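Local structure of SWD1-like protein (Myceliophthora thermophila, 6E29) at residues V31-N34 with F39-S42. The protein is probably a WD-repeat subunit of the COMPASS histone H3K4 methyltransferase complex, represented here by its beta-propeller domain. Sequence-based numbering, arbitrary orientation.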
ATOM      1  N   VAL B  31       1.471  -9.020   4.875  1.00 26.17           N
ATOM      2  CA  VAL B  31       2.681  -9.013   5.710  1.00 25.82           C
ATOM      3  C   VAL B  31       3.376  -7.674   5.538  1.00 35.99           C
ATOM      4  O   VAL B  31       3.227  -7.027   4.512  1.00 26.46           O
ATOM      5  CB  VAL B  31       3.672 -10.111   5.330  1.00 37.70           C
ATOM      6  CG1 VAL B  31       3.234 -11.417   5.945  1.00 31.98           C
ATOM      7  CG2 VAL B  31       3.787 -10.156   3.820  1.00 30.35           C
ATOM      8  N   ARG B  32       4.170  -7.278   6.536  1.00 22.98           N
ATOM      9  CA  ARG B  32       4.933  -6.028   6.495  1.00 22.60           C
ATOM     10  C   ARG B  32       6.057  -6.130   7.520  1.00 21.00           C
ATOM     11  O   ARG B  32       5.786  -6.406   8.691  1.00 25.47           O
ATOM     12  CB  ARG B  32       4.084  -4.769   6.850  1.00 26.58           C
ATOM     13  CG  ARG B  32       4.770  -3.477   6.493  1.00 26.69           C
ATOM     14  CD  ARG B  32       4.378  -3.118   5.020  1.00 41.41           C
ATOM     15  NE  ARG B  32       5.109  -1.992   4.449  1.00 40.43           N
ATOM     16  CZ  ARG B  32       4.618  -0.761   4.305  1.00 55.34           C
ATOM     17  NH1 ARG B  32       3.376  -0.474   4.725  1.00 34.77           N
ATOM     18  NH2 ARG B  32       5.380   0.181   3.726  1.00 34.52           N
ATOM     19  N   PHE B  33       7.298  -5.923   7.076  1.00 27.03           N
ATOM     20  CA  PHE B  33       8.442  -5.865   8.004  1.00 21.90           C
ATOM     21  C   PHE B  33       8.478  -4.507   8.702  1.00 28.26           C
ATOM     22  O   PHE B  33       8.072  -3.506   8.116  1.00 26.14           O
ATOM     23  CB  PHE B  33       9.749  -6.046   7.233  1.00 28.06           C
ATOM     24  CG  PHE B  33       9.960  -7.432   6.699  1.00 27.08           C
ATOM     25  CD1 PHE B  33      10.495  -8.400   7.541  1.00 24.01           C
ATOM     26  CD2 PHE B  33       9.691  -7.770   5.363  1.00 23.71           C
ATOM     27  CE1 PHE B  33      10.734  -9.751   7.095  1.00 35.29           C
ATOM     28  CE2 PHE B  33       9.955  -9.121   4.911  1.00 23.34           C
ATOM     29  CZ  PHE B  33      10.480 -10.099   5.807  1.00 21.71           C
ATOM     30  N   ASN B  34       8.985  -4.461   9.951  1.00 33.14           N
ATOM     31  CA  ASN B  34       9.233  -3.147  10.565  1.00 21.96           C
ATOM     32  C   ASN B  34      10.518  -2.578   9.951  1.00 35.65           C
ATOM     33  O   ASN B  34      11.144  -3.192   9.082  1.00 28.33           O
ATOM     34  CB  ASN B  34       9.247  -3.244  12.105  1.00 24.77           C
ATOM     35  CG  ASN B  34      10.485  -3.978  12.658  1.00 32.81           C
ATOM     36  OD1 ASN B  34      11.226  -4.613  11.919  1.00 28.65           O
ATOM     37  ND2 ASN B  34      10.696  -3.892  13.988  1.00 35.27           N
ATOM     38  N   PHE B  39      11.423  -7.692  12.978  1.00 26.26           N
ATOM     39  CA  PHE B  39      10.072  -8.167  13.234  1.00 25.55           C
ATOM     40  C   PHE B  39       9.235  -8.100  11.957  1.00 32.76           C
ATOM     41  O   PHE B  39       9.425  -7.232  11.097  1.00 28.35           O
ATOM     42  CB  PHE B  39       9.352  -7.341  14.345  1.00 29.56           C
ATOM     43  CG  PHE B  39       9.874  -7.563  15.704  1.00 30.69           C
ATOM     44  CD1 PHE B  39       9.442  -8.643  16.441  1.00 33.15           C
ATOM     45  CD2 PHE B  39      10.815  -6.700  16.261  1.00 39.36           C
ATOM     46  CE1 PHE B  39       9.935  -8.852  17.736  1.00 46.02           C
ATOM     47  CE2 PHE B  39      11.324  -6.929  17.564  1.00 38.22           C
ATOM     48  CZ  PHE B  39      10.879  -7.991  18.272  1.00 36.70           C
ATOM     49  N   LEU B  40       8.282  -9.024  11.860  1.00 26.73           N
ATOM     50  CA  LEU B  40       7.376  -9.092  10.720  1.00 27.78           C
ATOM     51  C   LEU B  40       5.965  -9.163  11.255  1.00 31.17           C
ATOM     52  O   LEU B  40       5.683  -9.927  12.185  1.00 34.94           O
ATOM     53  CB  LEU B  40       7.666 -10.307   9.845  1.00 30.72           C
ATOM     54  CG  LEU B  40       6.637 -10.548   8.742  1.00 34.18           C
ATOM     55  CD1 LEU B  40       6.868  -9.561   7.590  1.00 27.69           C
ATOM     56  CD2 LEU B  40       6.747 -11.995   8.284  1.00 36.64           C
ATOM     57  N   ALA B  41       5.086  -8.318  10.727  1.00 25.06           N
ATOM     58  CA  ALA B  41       3.698  -8.402  11.092  1.00 22.66           C
ATOM     59  C   ALA B  41       2.929  -9.151  10.023  1.00 32.30           C
ATOM     60  O   ALA B  41       3.208  -9.009   8.832  1.00 31.53           O
ATOM     61  CB  ALA B  41       3.101  -7.005  11.258  1.00 26.81           C
ATOM     62  N   SER B  42       1.980  -9.943  10.455  1.00 28.89           N
ATOM     63  CA  SER B  42       1.107 -10.709   9.580  1.00 34.75           C
ATOM     64  C   SER B  42      -0.343 -10.423   9.964  1.00 35.27           C
ATOM     65  O   SER B  42      -0.675 -10.342  11.145  1.00 35.51           O
ATOM     66  CB  SER B  42       1.439 -12.221   9.697  1.00 35.45           C
ATOM     67  OG  SER B  42       0.593 -12.989   8.888  1.00 57.70           O
TER
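Leu40 sets its CD1 methyl over the centre of the Phe33 ring, 3.7 Å from CD1 to the ring centroid and 7° off the normal, a CH-pi contact. With CG anti to the backbone N (chi1 172°), the Leu40 side chain leans across to the neighbouring strand, where CD1 also lies 4.0 Å from Val31 CB. Next to the non-hydrogen-bonded pair Phe33-Leu40, Arg32 and Ala41 exchange two backbone hydrogen bonds, Arg32 N to Ala41 O (3.0 Å) and Ala41 N to Arg32 O (2.9 Å). At the turn, Asn34 N donates to Phe39 O, while Asn34 OD1 takes Phe39 N at 3.3 Å, the donor standing above the amide's carbonyl plane. Strands 28-33 and 39-44 are the first two of a four-stranded blade, the inner hairpin of this seven-bladed WD40 propeller. Asn34 ND2 nears the edge of the Phe39 ring, 3.6 Å from CD2, with amide and ring planes perpendicular. Asp38 fixes the amide's rotation by accepting from ND2; losing the amide to an alanine here would probably leave both Phe39 N and the Asp38 carboxylate without this partner. Farther out, Trp75 of the next blade donates through NE1 to Arg32 O, and His323 meets the Phe33 ring edge-to-face.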